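Local coordinates for protein probable porin (PDB 4FSO) that probably acts as an outer-membrane porin, a beta-barrel channel of the OprD family that lets small solutes pass through the outer membrane of Pseudomonas aeruginosa, at residues I175-H178 with R183-C186; N283-M288 with H342-N347. All blocks are in the same frame, centred on the assembly; numbering follows the deposited sequence.

Interaction 1 (I175-H178 with R183-C186); sequences IRLH and RYAC
In the long loop joining strands 173-174 and 193-203 of the barrel, where a disulfide ties Cys186 back to Cys179, Leu177 and Tyr184 pack together across the loop. The side chains cross at about a right angle. One branch of the leucine does the touching: Leu177 CD2 lies 3.5 Å from Tyr184 CB and 3.6 Å from Tyr184 CG, coming obliquely upon the root of the ring. Leu177 has CG anti to its backbone N (chi1 -179°), which carries that branch across to the tyrosine. At the ring edge, close to its plane, the carbonyl oxygen His178 O stands 3.7 Å from Tyr184 CD2. The tyrosine hydroxyl has its polar partner beyond the loop, in Ser287 O. No direct hydrogen bond joins the two segments; a water spans them instead, donating to Leu177 O at 2.6 Å and to Ala185 O at 3.2 Å. The ring of His178 stacks on Tyr290. An apolar side-chain pair, a bridging water and a disulfide lie together in an irregular inter-strand loop, as found at the mouths of porin barrels.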
loop_
_atom_site.group_PDB
_atom_site.type_symbol
_atom_site.label_atom_id
_atom_site.label_comp_id
_atom_site.label_asym_id
_atom_site.label_seq_id
_atom_site.Cartn_x
_atom_site.Cartn_y
_atom_site.Cartn_z
ATOM N N ILE A 175 -6.296 -16.783 0.339
ATOM C CA ILE A 175 -5.333 -15.739 0.687
ATOM C C ILE A 175 -3.919 -16.266 0.954
ATOM O O ILE A 175 -3.724 -17.310 1.563
ATOM C CB ILE A 175 -5.843 -14.930 1.861
ATOM C CG1 ILE A 175 -7.292 -14.514 1.591
ATOM C CG2 ILE A 175 -4.934 -13.748 2.143
ATOM C CD1 ILE A 175 -7.735 -13.237 2.322
ATOM N N ARG A 176 -2.937 -15.524 0.472
ATOM C CA ARG A 176 -1.584 -16.022 0.342
ATOM C C ARG A 176 -0.593 -15.127 1.007
ATOM O O ARG A 176 -0.745 -13.905 1.065
ATOM C CB ARG A 176 -1.187 -16.086 -1.130
ATOM C CG ARG A 176 -1.465 -17.386 -1.785
ATOM C CD ARG A 176 -1.553 -17.224 -3.278
ATOM N NE ARG A 176 -1.681 -18.531 -3.917
ATOM C CZ ARG A 176 -2.777 -19.291 -3.874
ATOM N NH1 ARG A 176 -3.867 -18.887 -3.215
ATOM N NH2 ARG A 176 -2.781 -20.467 -4.493
ATOM N N LEU A 177 0.454 -15.774 1.477
ATOM C CA LEU A 177 1.604 -15.110 2.007
ATOM C C LEU A 177 2.407 -14.608 0.822
ATOM O O LEU A 177 2.629 -15.335 -0.151
ATOM C CB LEU A 177 2.420 -16.120 2.792
ATOM C CG LEU A 177 3.671 -15.548 3.431
ATOM C CD1 LEU A 177 3.301 -14.606 4.556
ATOM C CD2 LEU A 177 4.495 -16.692 3.922
ATOM N N HIS A 178 2.837 -13.356 0.893
ATOM C CA HIS A 178 3.695 -12.827 -0.145
ATOM C C HIS A 178 5.009 -13.598 -0.093
ATOM O O HIS A 178 5.533 -13.904 0.989
ATOM C CB HIS A 178 3.946 -11.342 0.061
ATOM C CG HIS A 178 4.866 -10.750 -0.967
ATOM N ND1 HIS A 178 6.209 -10.543 -0.731
ATOM C CD2 HIS A 178 4.633 -10.355 -2.238
ATOM C CE1 HIS A 178 6.761 -10.028 -1.817
ATOM N NE2 HIS A 178 5.832 -9.904 -2.742
ATOM N N ARG A 183 12.614 -17.284 0.323
ATOM C CA ARG A 183 12.444 -17.337 1.763
ATOM C C ARG A 183 11.127 -18.048 2.008
ATOM O O ARG A 183 11.063 -19.279 1.960
ATOM N N TYR A 184 10.078 -17.262 2.243
ATOM C CA TYR A 184 8.727 -17.789 2.413
ATOM C C TYR A 184 8.283 -18.573 1.198
ATOM O O TYR A 184 8.408 -18.105 0.060
ATOM C CB TYR A 184 7.749 -16.651 2.626
ATOM C CG TYR A 184 8.004 -15.880 3.884
ATOM C CD1 TYR A 184 8.624 -16.475 4.981
ATOM C CD2 TYR A 184 7.631 -14.555 3.976
ATOM C CE1 TYR A 184 8.862 -15.753 6.147
ATOM C CE2 TYR A 184 7.856 -13.831 5.120
ATOM C CZ TYR A 184 8.470 -14.422 6.208
ATOM O OH TYR A 184 8.674 -13.659 7.341
ATOM N N ALA A 185 7.751 -19.768 1.437
ATOM C CA ALA A 185 7.350 -20.626 0.330
ATOM C C ALA A 185 6.132 -20.068 -0.428
ATOM O O ALA A 185 5.227 -19.456 0.157
ATOM C CB ALA A 185 7.119 -22.074 0.807
ATOM N N CYS A 186 6.139 -20.261 -1.741
ATOM C CA CYS A 186 5.054 -19.787 -2.582
ATOM C C CYS A 186 3.823 -20.658 -2.380
ATOM O O CYS A 186 3.958 -21.829 -2.017
ATOM C CB CYS A 186 5.504 -19.752 -4.045
ATOM S SG CYS A 186 6.482 -18.269 -4.421
HETATM O O HOH W 1 2.571 -17.870 -0.749
#

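Interaction 2 (N283-M288 with H342-N347)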
loop_
_atom_site.group_PDB
_atom_site.type_symbol
_atom_site.label_atom_id
_atom_site.label_comp_id
_atom_site.label_asym_id
_atom_site.label_seq_id
_atom_site.Cartn_x
_atom_site.Cartn_y
_atom_site.Cartn_z
ATOM N N ASN A 283 14.523 -6.980 12.312
ATOM C CA ASN A 283 15.142 -7.810 13.344
ATOM C C ASN A 283 14.475 -9.163 13.438
ATOM O O ASN A 283 13.250 -9.263 13.348
ATOM C CB ASN A 283 15.083 -7.126 14.712
ATOM C CG ASN A 283 15.618 -5.709 14.684
ATOM O OD1 ASN A 283 14.913 -4.777 14.275
ATOM N ND2 ASN A 283 16.870 -5.535 15.122
ATOM N N GLY A 284 15.274 -10.208 13.640
ATOM C CA GLY A 284 14.740 -11.543 13.806
ATOM C C GLY A 284 15.250 -12.413 12.692
ATOM O O GLY A 284 16.048 -11.967 11.870
ATOM N N ALA A 285 14.788 -13.653 12.660
ATOM C CA ALA A 285 15.254 -14.611 11.661
ATOM C C ALA A 285 14.595 -14.387 10.291
ATOM O O ALA A 285 15.149 -14.730 9.248
ATOM C CB ALA A 285 14.982 -16.029 12.143
ATOM N N SER A 286 13.405 -13.804 10.310
ATOM C CA SER A 286 12.547 -13.788 9.137
ATOM C C SER A 286 12.550 -12.434 8.513
ATOM O O SER A 286 12.897 -11.442 9.154
ATOM C CB SER A 286 11.104 -14.107 9.530
ATOM O OG SER A 286 11.045 -15.343 10.178
ATOM N N SER A 287 12.126 -12.404 7.258
ATOM C CA SER A 287 11.696 -11.152 6.645
ATOM C C SER A 287 10.336 -10.771 7.249
ATOM O O SER A 287 9.704 -11.589 7.913
ATOM C CB SER A 287 11.581 -11.317 5.117
ATOM O OG SER A 287 10.449 -12.103 4.741
ATOM N N MET A 288 9.884 -9.544 7.030
ATOM C CA MET A 288 8.537 -9.161 7.457
ATOM C C MET A 288 7.452 -9.800 6.570
ATOM O O MET A 288 7.455 -9.650 5.355
ATOM C CB MET A 288 8.370 -7.645 7.514
ATOM C CG MET A 288 6.991 -7.254 7.983
ATOM S SD MET A 288 6.576 -5.523 7.707
ATOM C CE MET A 288 4.807 -5.593 7.920
ATOM N N HIS A 342 23.372 -5.205 5.710
ATOM C CA HIS A 342 23.130 -6.111 6.844
ATOM C C HIS A 342 22.140 -7.234 6.551
ATOM O O HIS A 342 21.526 -7.767 7.475
ATOM C CB HIS A 342 22.635 -5.348 8.081
ATOM C CG HIS A 342 23.734 -4.828 8.940
ATOM N ND1 HIS A 342 24.515 -3.748 8.571
ATOM C CD2 HIS A 342 24.208 -5.253 10.130
ATOM C CE1 HIS A 342 25.414 -3.522 9.510
ATOM N NE2 HIS A 342 25.250 -4.419 10.469
ATOM N N ILE A 343 21.987 -7.606 5.285
ATOM C CA ILE A 343 21.029 -8.644 4.973
ATOM C C ILE A 343 21.654 -9.989 5.287
ATOM O O ILE A 343 22.789 -10.261 4.907
ATOM C CB ILE A 343 20.568 -8.585 3.521
ATOM C CG1 ILE A 343 19.971 -7.206 3.216
ATOM C CG2 ILE A 343 19.556 -9.675 3.258
ATOM C CD1 ILE A 343 19.723 -6.974 1.743
ATOM N N ARG A 344 20.933 -10.816 6.031
ATOM C CA ARG A 344 21.449 -12.135 6.330
ATOM C C ARG A 344 20.982 -13.085 5.254
ATOM O O ARG A 344 19.837 -13.542 5.261
ATOM C CB ARG A 344 21.014 -12.630 7.705
ATOM C CG ARG A 344 21.864 -13.809 8.195
ATOM C CD ARG A 344 21.228 -14.530 9.374
ATOM N NE ARG A 344 19.864 -14.960 9.071
ATOM C CZ ARG A 344 18.794 -14.606 9.778
ATOM N NH1 ARG A 344 18.930 -13.831 10.849
ATOM N NH2 ARG A 344 17.588 -15.034 9.425
ATOM N N LEU A 345 21.888 -13.349 4.323
ATOM C CA LEU A 345 21.651 -14.251 3.216
ATOM C C LEU A 345 21.684 -15.680 3.693
ATOM O O LEU A 345 22.472 -16.015 4.572
ATOM C CB LEU A 345 22.747 -14.065 2.174
ATOM C CG LEU A 345 22.768 -12.646 1.616
ATOM C CD1 LEU A 345 23.820 -12.530 0.573
ATOM C CD2 LEU A 345 21.373 -12.306 1.080
ATOM N N ALA A 346 20.845 -16.526 3.096
ATOM C CA ALA A 346 20.886 -17.967 3.350
ATOM C C ALA A 346 22.315 -18.512 3.218
ATOM O O ALA A 346 22.660 -19.519 3.826
ATOM C CB ALA A 346 19.945 -18.694 2.405
ATOM N N ASN A 347 23.109 -17.839 2.387
ATOM C CA ASN A 347 24.557 -18.014 2.276
ATOM C C ASN A 347 25.254 -18.138 3.608
ATOM O O ASN A 347 26.052 -19.040 3.820
ATOM C CB ASN A 347 25.172 -16.772 1.606
ATOM C CG ASN A 347 25.571 -17.011 0.166
ATOM O OD1 ASN A 347 25.542 -18.141 -0.321
ATOM N ND2 ASN A 347 25.956 -15.944 -0.524
#
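Arg344, at the end of barrel strand 331-344, reaches across to Gly284 and Ala285, which follow strand 273-283, linking two strand ends at the rim of the porin beta-barrel. Its side chain starts extended, CG anti to the backbone N, and then bends at chi3 (55°), which swings the guanidinium round to present its edge to the loop. Near the plane of that group lie Ala285 O and Gly284 O, so the loop backbone meets the arginine edge-on and not over a face. Arg344 NH2 donates a hydrogen bond to Ala285 O; the bond is modelled very short and strongly bent, 122° at the hydrogen, so its exact geometry is doubtful. Alongside, Arg344 NH1 is 3.6 Å from Gly284 O, a contact and not a hydrogen bond. Glu311 OE1 takes NH1 in a salt bridge, so the two terminal nitrogens have different polar partners. On its own side the loop is tied to Asp258: Asp258 OD2 accepts from Ala285 N, and the Asp258 backbone N-H bonds to Ser286 OG. The side chain of Ala285 adds a marginal touch: its CB lies 3.9 Å from Arg344 NH2.

How the interactions relate
The two interactions lie at the same end of the barrel, with centres about 16 Å apart, and follow one another along the chain: interaction 1 closes before interaction 2 opens. Interaction 1 joins two parts of a single loop, whereas interaction 2 spans 53 intervening residues, including strand 313-322, which pairs with both 273-283 and 331-344. They meet through Tyr184, whose OH makes a probable hydrogen bond to Ser287 O and packs 3.3 Å from Ser286 CB. The loop of 175-186 is thereby joined to the loop after strand 273-283, whose first residues are met by Arg344 at the end of strand 331-344, so that loops at this end of the barrel touch one another in sequence.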